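PDB 3OAJ: putative ring-cleaving dioxygenase MhqO from Bacillus subtilis subsp. subtilis, which probably acts as an iron-dependent extradiol ring-cleavage dioxygenase that may contribute to the degradation of aromatic compounds. Local coordinates for residues Thr13-His18 with Thr63-Ala68; Gly45-Tyr50 with Leu305-Arg310; Asp24-Val29 with Phe119-Gly124. One frame throughout, in Å; residues are numbered along the deposited sequence.

Overall arrangement
Contacts 1 and 2, centres about 9 Å apart, share a mixed sheet through neighbouring strands 61-66 and 47-52, with F64 N to L49 O (2.9 Å) one of the bonds between them; the 305-310 tail of contact 2 lies outside it. Contact 1 lies nearest the metal: the T13 side chain comes within about 4 Å of the zinc ion held by H11, H218 and E266, whereas that of L49 in contact 2 is about 13 Å from it. Contact 3, centred about 12 Å from contact 1, joins helix 19-29 to the other sheet. The Y26 and F64 rings connect contacts 3 and 1, and R310 NH2 reaches D24 OD2 at 2.9 Å, a salt bridge tying contact 2 to contact 3.

Contact 1. Residues Thr13-His18 with Thr63-Ala68; sequences TAIVGH and TFFPWA. With SO4 (sulfate ion), chain D.
Strands 9-16 and 61-66 run parallel in the mixed sheet of this vicinal oxygen chelate (VOC) protein, pairing T13-V16 in register with T63-P66. The ladder climbs in alternation: A14 N gives to T63 O, F65 N to A14 O (2.9 Å), V16 N to F65 O, and finally W67 N to V16 O.

T13, I15, T63 and F65 share the metal-facing side. T13 OG1 lies 2.7 Å from T63 OG1 and donates to O3 of a sulfate, also at 2.7 Å; the sulfate probably came from the crystallisation liquor and is held as well by Y256 OH. T63 OG1 is hydrogen-bonded to H48 NE2. The methyl of T13, CG2, is anti to the backbone N, chi1 of OG1 being -64°, and is thereby sent over to F65, 3.5 Å from CE2. Further along, I15 brings both branches against the W67 indole: CG2 packs tightly at 3.2 Å from NE1, and CD1 sits 3.4 Å from CZ2.

On the other side, V16 CG1 leans on F64 CD1 at 3.6 Å, while CG2 of V16 lies against the P66 ring. Beyond the paired residues the chains stay together: G17 O comes 3.0 Å from P66 CB, and A68 CB packs beside H18.

H18 then N-caps helix 19-29, ND1 accepting from Q20 N. That helix covers the V16, F64 and P66 side, N22 on V16 and F64 and P19 on P66; strand 47-52 flanks T63-P66, and strand 215-223, carrying the zinc ligand H218, flanks T13-I15.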
loop_
_atom_site.group_PDB
_atom_site.type_symbol
_atom_site.label_atom_id
_atom_site.label_comp_id
_atom_site.label_asym_id
_atom_site.label_seq_id
_atom_site.Cartn_x
_atom_site.Cartn_y
_atom_site.Cartn_z
ATOM N N THR A 13 -3.660 -1.383 -1.384
ATOM C CA THR A 13 -4.427 -1.102 -2.584
ATOM C C THR A 13 -5.598 -0.191 -2.251
ATOM O O THR A 13 -6.346 -0.430 -1.298
ATOM C CB THR A 13 -4.905 -2.406 -3.244
ATOM O OG1 THR A 13 -3.753 -3.124 -3.675
ATOM C CG2 THR A 13 -5.883 -2.149 -4.432
ATOM N N ALA A 14 -5.718 0.864 -3.053
ATOM C CA ALA A 14 -6.743 1.878 -2.843
ATOM C C ALA A 14 -7.510 2.221 -4.111
ATOM O O ALA A 14 -6.982 2.127 -5.211
ATOM C CB ALA A 14 -6.107 3.142 -2.286
ATOM N N ILE A 15 -8.766 2.621 -3.932
ATOM C CA ILE A 15 -9.566 3.145 -5.031
ATOM C C ILE A 15 -9.415 4.660 -4.984
ATOM O O ILE A 15 -9.553 5.269 -3.922
ATOM C CB ILE A 15 -11.055 2.728 -4.922
ATOM C CG1 ILE A 15 -11.176 1.200 -5.011
ATOM C CG2 ILE A 15 -11.851 3.387 -6.025
ATOM C CD1 ILE A 15 -12.606 0.652 -4.871
ATOM N N VAL A 16 -9.080 5.255 -6.130
ATOM C CA VAL A 16 -8.874 6.710 -6.221
ATOM C C VAL A 16 -9.545 7.288 -7.468
ATOM O O VAL A 16 -10.332 6.611 -8.116
ATOM C CB VAL A 16 -7.362 7.078 -6.174
ATOM C CG1 VAL A 16 -6.752 6.719 -4.805
ATOM C CG2 VAL A 16 -6.597 6.427 -7.337
ATOM N N GLY A 17 -9.218 8.541 -7.790
ATOM C CA GLY A 17 -9.803 9.271 -8.921
ATOM C C GLY A 17 -8.968 9.185 -10.186
ATOM O O GLY A 17 -8.317 8.179 -10.440
ATOM N N HIS A 18 -8.996 10.250 -10.983
ATOM C CA HIS A 18 -8.329 10.282 -12.284
ATOM C C HIS A 18 -6.881 9.777 -12.239
ATOM O O HIS A 18 -6.104 10.238 -11.394
ATOM C CB HIS A 18 -8.333 11.726 -12.802
ATOM C CG HIS A 18 -8.080 11.855 -14.273
ATOM N ND1 HIS A 18 -6.869 11.540 -14.856
ATOM C CD2 HIS A 18 -8.875 12.301 -15.275
ATOM C CE1 HIS A 18 -6.935 11.767 -16.157
ATOM N NE2 HIS A 18 -8.139 12.235 -16.435
ATOM N N THR A 63 -0.742 0.608 -4.596
ATOM C CA THR A 63 -1.451 0.271 -5.824
ATOM C C THR A 63 -2.824 0.925 -5.868
ATOM O O THR A 63 -3.448 1.154 -4.829
ATOM C CB THR A 63 -1.579 -1.279 -6.051
ATOM O OG1 THR A 63 -2.929 -1.700 -5.835
ATOM C CG2 THR A 63 -0.653 -2.081 -5.167
ATOM N N PHE A 64 -3.283 1.220 -7.088
ATOM C CA PHE A 64 -4.492 2.031 -7.259
ATOM C C PHE A 64 -5.392 1.521 -8.356
ATOM O O PHE A 64 -4.922 1.098 -9.418
ATOM C CB PHE A 64 -4.093 3.468 -7.620
ATOM C CG PHE A 64 -3.282 4.140 -6.572
ATOM C CD1 PHE A 64 -3.878 4.600 -5.390
ATOM C CD2 PHE A 64 -1.893 4.266 -6.743
ATOM C CE1 PHE A 64 -3.099 5.212 -4.404
ATOM C CE2 PHE A 64 -1.110 4.877 -5.777
ATOM C CZ PHE A 64 -1.719 5.349 -4.597
ATOM N N PHE A 65 -6.691 1.580 -8.083
ATOM C CA PHE A 65 -7.715 1.497 -9.120
ATOM C C PHE A 65 -8.231 2.926 -9.363
ATOM O O PHE A 65 -9.082 3.409 -8.608
ATOM C CB PHE A 65 -8.845 0.562 -8.680
ATOM C CG PHE A 65 -8.399 -0.847 -8.411
ATOM C CD1 PHE A 65 -7.768 -1.603 -9.398
ATOM C CD2 PHE A 65 -8.634 -1.434 -7.170
ATOM C CE1 PHE A 65 -7.349 -2.924 -9.132
ATOM C CE2 PHE A 65 -8.241 -2.739 -6.908
ATOM C CZ PHE A 65 -7.600 -3.482 -7.880
ATOM N N PRO A 66 -7.680 3.622 -10.374
ATOM C CA PRO A 66 -8.114 4.993 -10.601
ATOM C C PRO A 66 -9.367 5.042 -11.470
ATOM O O PRO A 66 -9.316 4.739 -12.669
ATOM C CB PRO A 66 -6.912 5.642 -11.312
ATOM C CG PRO A 66 -6.070 4.528 -11.817
ATOM C CD PRO A 66 -6.532 3.244 -11.221
ATOM N N TRP A 67 -10.495 5.404 -10.878
ATOM C CA TRP A 67 -11.654 5.697 -11.715
ATOM C C TRP A 67 -12.224 7.103 -11.518
ATOM O O TRP A 67 -12.828 7.415 -10.489
ATOM C CB TRP A 67 -12.713 4.584 -11.701
ATOM C CG TRP A 67 -13.158 4.040 -10.365
ATOM C CD1 TRP A 67 -13.725 4.738 -9.331
ATOM C CD2 TRP A 67 -13.151 2.662 -9.959
ATOM N NE1 TRP A 67 -14.044 3.884 -8.299
ATOM C CE2 TRP A 67 -13.704 2.604 -8.658
ATOM C CE3 TRP A 67 -12.720 1.472 -10.563
ATOM C CZ2 TRP A 67 -13.832 1.399 -7.949
ATOM C CZ3 TRP A 67 -12.845 0.271 -9.853
ATOM C CH2 TRP A 67 -13.398 0.250 -8.559
ATOM N N ALA A 68 -11.990 7.939 -12.528
ATOM C CA ALA A 68 -12.363 9.351 -12.514
ATOM C C ALA A 68 -13.866 9.527 -12.341
ATOM O O ALA A 68 -14.659 8.757 -12.893
ATOM C CB ALA A 68 -11.883 10.037 -13.792
HETATM S S SO4 D . -4.441 -6.806 -5.487
HETATM O O1 SO4 D . -5.803 -7.229 -5.167
HETATM O O2 SO4 D . -4.217 -6.657 -6.911
HETATM O O3 SO4 D . -4.088 -5.559 -4.807
HETATM O O4 SO4 D . -3.549 -7.883 -5.047
#

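Contact 2. Residues Gly45-Tyr50 with Leu305-Arg310; sequences GTYHLY and LPFEVR
Y47 meets the chain's C-terminal tail in two ways at once, through its hydroxyl and through its ring face. The hydroxyl donates to the backbone carbonyl of L305, OH to O 2.7 Å. L305 O lies in the plane of the tyrosine ring at its edge, where a phenol proton points most easily; relative to the L305 carbonyl, however, the donor stands above the plane, 37° out of it.

Over one face of the same ring comes F307, edge first, in a T-shaped pair with centroids 5.0 Å apart and planes at 87°. The touching atom is F307 CE2, and it lands near the phenolic end rather than over the middle: 3.4 Å from Y47 CZ and 3.6 Å from Y47 OH. The next atom of the phenyl rim, CZ, meets the isobutyl end of L49, 3.7 Å from CD2, with CD1 of L49 a little farther away. In F307, CG falls between the backbone N and the carbonyl carbon (chi1 75°), which turns the ring inward from an irregular tail toward the strand.

Y47 and L49 are two residues apart on strand 47-52 and project from the same side of it, so one phenyl ring can engage both. P66 of the neighbouring strand backs both of them. F307 is flanked by Q20 and T23 of helix 19-29. Just past the ring, the bond of E308 O to Q20 NE2 and the R310-D24 salt bridge fasten the tail to that helix.

Chemically, the hydroxyl of the buried Y47 is paired with a main-chain acceptor while its ring offers its pi cloud to the slightly positive C-H rim of F307. At this contact the irregular tail therefore meets the strand through one polar bond and a small apolar cluster.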
loop_
_atom_site.group_PDB
_atom_site.type_symbol
_atom_site.label_atom_id
_atom_site.label_comp_id
_atom_site.label_asym_id
_atom_site.label_seq_id
_atom_site.Cartn_x
_atom_site.Cartn_y
_atom_site.Cartn_z
ATOM N N GLY A 45 -11.558 -2.742 -18.036
ATOM C CA GLY A 45 -11.670 -1.357 -18.500
ATOM C C GLY A 45 -11.210 -0.330 -17.480
ATOM O O GLY A 45 -11.450 0.869 -17.638
ATOM N N THR A 46 -10.546 -0.799 -16.429
ATOM C CA THR A 46 -10.065 0.071 -15.372
ATOM C C THR A 46 -8.595 -0.233 -15.155
ATOM O O THR A 46 -8.210 -1.400 -15.085
ATOM C CB THR A 46 -10.834 -0.168 -14.048
ATOM O OG1 THR A 46 -12.220 0.146 -14.236
ATOM C CG2 THR A 46 -10.272 0.703 -12.910
ATOM N N TYR A 47 -7.786 0.817 -15.040
ATOM C CA TYR A 47 -6.368 0.678 -14.734
ATOM C C TYR A 47 -6.154 0.031 -13.379
ATOM O O TYR A 47 -6.941 0.204 -12.455
ATOM C CB TYR A 47 -5.697 2.043 -14.641
ATOM C CG TYR A 47 -5.303 2.699 -15.942
ATOM C CD1 TYR A 47 -4.319 2.144 -16.764
ATOM C CD2 TYR A 47 -5.866 3.921 -16.314
ATOM C CE1 TYR A 47 -3.932 2.780 -17.949
ATOM C CE2 TYR A 47 -5.495 4.561 -17.491
ATOM C CZ TYR A 47 -4.520 3.993 -18.296
ATOM O OH TYR A 47 -4.144 4.613 -19.465
ATOM N N HIS A 48 -5.033 -0.661 -13.271
ATOM C CA HIS A 48 -4.453 -0.974 -11.990
ATOM C C HIS A 48 -3.019 -0.500 -12.082
ATOM O O HIS A 48 -2.251 -1.041 -12.874
ATOM C CB HIS A 48 -4.501 -2.480 -11.713
ATOM C CG HIS A 48 -4.182 -2.844 -10.293
ATOM N ND1 HIS A 48 -4.035 -4.149 -9.872
ATOM C CD2 HIS A 48 -3.948 -2.069 -9.204
ATOM C CE1 HIS A 48 -3.760 -4.161 -8.576
ATOM N NE2 HIS A 48 -3.706 -2.914 -8.148
ATOM N N LEU A 49 -2.676 0.512 -11.278
ATOM C CA LEU A 49 -1.340 1.115 -11.293
ATOM C C LEU A 49 -0.596 0.725 -10.025
ATOM O O LEU A 49 -1.150 0.769 -8.926
ATOM C CB LEU A 49 -1.426 2.646 -11.377
ATOM C CG LEU A 49 -2.257 3.231 -12.523
ATOM C CD1 LEU A 49 -2.159 4.756 -12.452
ATOM C CD2 LEU A 49 -1.786 2.705 -13.882
ATOM N N TYR A 50 0.675 0.369 -10.184
ATOM C CA TYR A 50 1.538 0.018 -9.054
ATOM C C TYR A 50 2.715 0.984 -9.006
ATOM O O TYR A 50 3.447 1.154 -9.997
ATOM C CB TYR A 50 2.092 -1.394 -9.219
ATOM C CG TYR A 50 1.117 -2.551 -9.176
ATOM C CD1 TYR A 50 0.449 -2.978 -10.325
ATOM C CD2 TYR A 50 0.952 -3.292 -8.011
ATOM C CE1 TYR A 50 -0.393 -4.095 -10.305
ATOM C CE2 TYR A 50 0.111 -4.402 -7.969
ATOM C CZ TYR A 50 -0.568 -4.792 -9.118
ATOM O OH TYR A 50 -1.376 -5.904 -9.082
ATOM N N LEU A 305 -8.072 6.028 -20.148
ATOM C CA LEU A 305 -7.693 7.441 -20.241
ATOM C C LEU A 305 -6.185 7.566 -20.394
ATOM O O LEU A 305 -5.445 6.928 -19.666
ATOM C CB LEU A 305 -8.145 8.209 -18.987
ATOM C CG LEU A 305 -9.646 8.481 -18.832
ATOM C CD1 LEU A 305 -9.969 8.973 -17.429
ATOM C CD2 LEU A 305 -10.148 9.486 -19.883
ATOM N N PRO A 306 -5.715 8.402 -21.336
ATOM C CA PRO A 306 -4.278 8.569 -21.430
ATOM C C PRO A 306 -3.740 9.353 -20.236
ATOM O O PRO A 306 -4.436 10.208 -19.661
ATOM C CB PRO A 306 -4.099 9.360 -22.733
ATOM C CG PRO A 306 -5.366 10.118 -22.875
ATOM C CD PRO A 306 -6.430 9.198 -22.353
ATOM N N PHE A 307 -2.502 9.061 -19.867
ATOM C CA PHE A 307 -1.824 9.800 -18.819
ATOM C C PHE A 307 -0.327 9.617 -18.982
ATOM O O PHE A 307 0.120 8.665 -19.621
ATOM C CB PHE A 307 -2.311 9.374 -17.408
ATOM C CG PHE A 307 -1.785 8.038 -16.949
ATOM C CD1 PHE A 307 -0.641 7.965 -16.166
ATOM C CD2 PHE A 307 -2.447 6.860 -17.281
ATOM C CE1 PHE A 307 -0.146 6.733 -15.732
ATOM C CE2 PHE A 307 -1.958 5.627 -16.854
ATOM C CZ PHE A 307 -0.804 5.563 -16.095
ATOM N N GLU A 308 0.449 10.537 -18.422
ATOM C CA GLU A 308 1.895 10.398 -18.464
ATOM C C GLU A 308 2.538 10.624 -17.106
ATOM O O GLU A 308 2.054 11.421 -16.293
ATOM C CB GLU A 308 2.522 11.275 -19.561
ATOM C CG GLU A 308 2.679 12.755 -19.232
ATOM C CD GLU A 308 3.590 13.497 -20.217
ATOM O OE1 GLU A 308 3.888 14.686 -19.974
ATOM O OE2 GLU A 308 4.018 12.893 -21.228
ATOM N N VAL A 309 3.617 9.893 -16.860
ATOM C CA VAL A 309 4.431 10.120 -15.683
ATOM C C VAL A 309 5.274 11.332 -16.028
ATOM O O VAL A 309 6.042 11.304 -16.994
ATOM C CB VAL A 309 5.318 8.897 -15.390
ATOM C CG1 VAL A 309 6.317 9.187 -14.264
ATOM C CG2 VAL A 309 4.447 7.683 -15.047
ATOM N N ARG A 310 5.110 12.406 -15.259
ATOM C CA ARG A 310 5.799 13.660 -15.571
ATOM C C ARG A 310 6.345 14.349 -14.332
ATOM O O ARG A 310 5.751 14.294 -13.253
ATOM C CB ARG A 310 4.878 14.611 -16.349
ATOM C CG ARG A 310 3.532 14.872 -15.684
ATOM C CD ARG A 310 2.582 15.620 -16.579
ATOM N NE ARG A 310 1.322 15.855 -15.878
ATOM C CZ ARG A 310 0.252 16.450 -16.394
ATOM N NH1 ARG A 310 0.255 16.897 -17.648
ATOM N NH2 ARG A 310 -0.832 16.604 -15.652
#

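Contact 3. Residues Asp24-Val29 with Phe119-Gly124; sequences DFYAGV and FDDPHG
F25 lays one ring face against the start of the 121-124 turn, making two CH-pi contacts. P122 CD stands 3.8 Å from the ring centroid and D121 CA 4.1 Å, both displaced toward the rim. With CG anti to the backbone N (chi1 -165°), the ring leaves helix 19-29 pointing at the turn.

Aromatic packing continues at the far rim, where CZ of F25 meets CE2 of F119 at 3.8 Å, each atom lying near the plane of the other ring. L127 touches both phenylalanines from the neighbouring strand.

The turn itself is type I, from D121 to G124, and joins antiparallel strands 114-120 and 126-131 as a hairpin; the contact thus sets a helix flanking one mixed sheet against a hairpin of the other.

Hydrogen bonding centres on the carboxylate of D121, a buried residue. Y26 OH donates to OD2 at 2.6 Å, arriving on the anti side and 24° out of the carboxylate plane, with OD2 at the edge of the tyrosine ring. The other oxygen, OD1, serves the turn: it accepts from H123 N at 2.8 Å, an Asx turn, and also from L125 N.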
loop_
_atom_site.group_PDB
_atom_site.type_symbol
_atom_site.label_atom_id
_atom_site.label_comp_id
_atom_site.label_asym_id
_atom_site.label_seq_id
_atom_site.Cartn_x
_atom_site.Cartn_y
_atom_site.Cartn_z
ATOM N N ASP A 24 0.387 12.267 -10.888
ATOM C CA ASP A 24 1.046 13.530 -10.556
ATOM C C ASP A 24 1.359 13.594 -9.065
ATOM O O ASP A 24 2.377 14.168 -8.682
ATOM C CB ASP A 24 0.192 14.731 -10.969
ATOM C CG ASP A 24 0.194 14.984 -12.469
ATOM O OD1 ASP A 24 1.056 14.434 -13.193
ATOM O OD2 ASP A 24 -0.683 15.752 -12.904
ATOM N N PHE A 25 0.525 12.985 -8.222
ATOM C CA PHE A 25 0.838 12.996 -6.802
ATOM C C PHE A 25 1.920 11.969 -6.429
ATOM O O PHE A 25 2.966 12.327 -5.860
ATOM C CB PHE A 25 -0.407 12.803 -5.934
ATOM C CG PHE A 25 -0.172 13.160 -4.488
ATOM C CD1 PHE A 25 -0.154 14.493 -4.090
ATOM C CD2 PHE A 25 0.037 12.164 -3.524
ATOM C CE1 PHE A 25 0.085 14.832 -2.778
ATOM C CE2 PHE A 25 0.272 12.509 -2.193
ATOM C CZ PHE A 25 0.281 13.839 -1.826
ATOM N N TYR A 26 1.685 10.700 -6.771
ATOM C CA TYR A 26 2.569 9.622 -6.319
ATOM C C TYR A 26 3.932 9.619 -6.995
ATOM O O TYR A 26 4.940 9.393 -6.324
ATOM C CB TYR A 26 1.846 8.255 -6.319
ATOM C CG TYR A 26 0.844 8.229 -5.187
ATOM C CD1 TYR A 26 1.208 7.768 -3.915
ATOM C CD2 TYR A 26 -0.461 8.703 -5.367
ATOM C CE1 TYR A 26 0.336 7.796 -2.869
ATOM C CE2 TYR A 26 -1.357 8.737 -4.308
ATOM C CZ TYR A 26 -0.951 8.266 -3.062
ATOM O OH TYR A 26 -1.817 8.270 -2.008
ATOM N N ALA A 27 3.967 9.945 -8.295
ATOM C CA ALA A 27 5.244 10.132 -9.006
ATOM C C ALA A 27 5.742 11.572 -8.902
ATOM O O ALA A 27 6.883 11.809 -8.495
ATOM C CB ALA A 27 5.124 9.709 -10.480
ATOM N N GLY A 28 4.895 12.532 -9.262
ATOM C CA GLY A 28 5.285 13.944 -9.302
ATOM C C GLY A 28 5.701 14.533 -7.962
ATOM O O GLY A 28 6.753 15.169 -7.845
ATOM N N VAL A 29 4.875 14.336 -6.943
ATOM C CA VAL A 29 5.168 14.910 -5.623
ATOM C C VAL A 29 6.008 13.947 -4.769
ATOM O O VAL A 29 7.070 14.327 -4.258
ATOM C CB VAL A 29 3.858 15.334 -4.908
ATOM C CG1 VAL A 29 4.146 15.860 -3.503
ATOM C CG2 VAL A 29 3.146 16.413 -5.735
ATOM N N PHE A 119 -0.750 14.252 6.027
ATOM C CA PHE A 119 -1.332 14.952 4.884
ATOM C C PHE A 119 -2.227 14.001 4.094
ATOM O O PHE A 119 -2.123 12.777 4.239
ATOM C CB PHE A 119 -0.237 15.535 3.981
ATOM C CG PHE A 119 0.752 14.508 3.472
ATOM C CD1 PHE A 119 1.748 13.991 4.303
ATOM C CD2 PHE A 119 0.689 14.067 2.150
ATOM C CE1 PHE A 119 2.683 13.053 3.838
ATOM C CE2 PHE A 119 1.608 13.135 1.673
ATOM C CZ PHE A 119 2.617 12.623 2.514
ATOM N N ASP A 120 -3.094 14.565 3.259
ATOM C CA ASP A 120 -3.926 13.754 2.381
ATOM C C ASP A 120 -3.412 13.787 0.952
ATOM O O ASP A 120 -2.812 14.774 0.517
ATOM C CB ASP A 120 -5.382 14.255 2.386
ATOM C CG ASP A 120 -6.146 13.897 3.654
ATOM O OD1 ASP A 120 -5.604 13.168 4.522
ATOM O OD2 ASP A 120 -7.319 14.329 3.774
ATOM N N ASP A 121 -3.679 12.717 0.209
ATOM C CA ASP A 121 -3.458 12.745 -1.232
ATOM C C ASP A 121 -4.652 13.461 -1.894
ATOM O O ASP A 121 -5.585 13.859 -1.193
ATOM C CB ASP A 121 -3.135 11.333 -1.779
ATOM C CG ASP A 121 -4.365 10.488 -2.140
ATOM O OD1 ASP A 121 -5.537 10.885 -1.941
ATOM O OD2 ASP A 121 -4.124 9.371 -2.671
ATOM N N PRO A 122 -4.605 13.670 -3.226
ATOM C CA PRO A 122 -5.629 14.486 -3.895
ATOM C C PRO A 122 -7.029 13.902 -3.840
ATOM O O PRO A 122 -8.010 14.619 -4.078
ATOM C CB PRO A 122 -5.141 14.553 -5.345
ATOM C CG PRO A 122 -3.691 14.242 -5.274
ATOM C CD PRO A 122 -3.548 13.259 -4.161
ATOM N N HIS A 123 -7.129 12.610 -3.544
ATOM C CA HIS A 123 -8.421 11.942 -3.550
ATOM C C HIS A 123 -8.914 11.577 -2.146
ATOM O O HIS A 123 -9.914 10.890 -1.993
ATOM C CB HIS A 123 -8.366 10.757 -4.518
ATOM C CG HIS A 123 -7.962 11.160 -5.906
ATOM N ND1 HIS A 123 -6.945 10.543 -6.604
ATOM C CD2 HIS A 123 -8.415 12.156 -6.704
ATOM C CE1 HIS A 123 -6.808 11.128 -7.782
ATOM N NE2 HIS A 123 -7.696 12.103 -7.871
ATOM N N GLY A 124 -8.214 12.086 -1.130
ATOM C CA GLY A 124 -8.647 11.967 0.255
ATOM C C GLY A 124 -7.996 10.884 1.096
ATOM O O GLY A 124 -8.320 10.761 2.277
#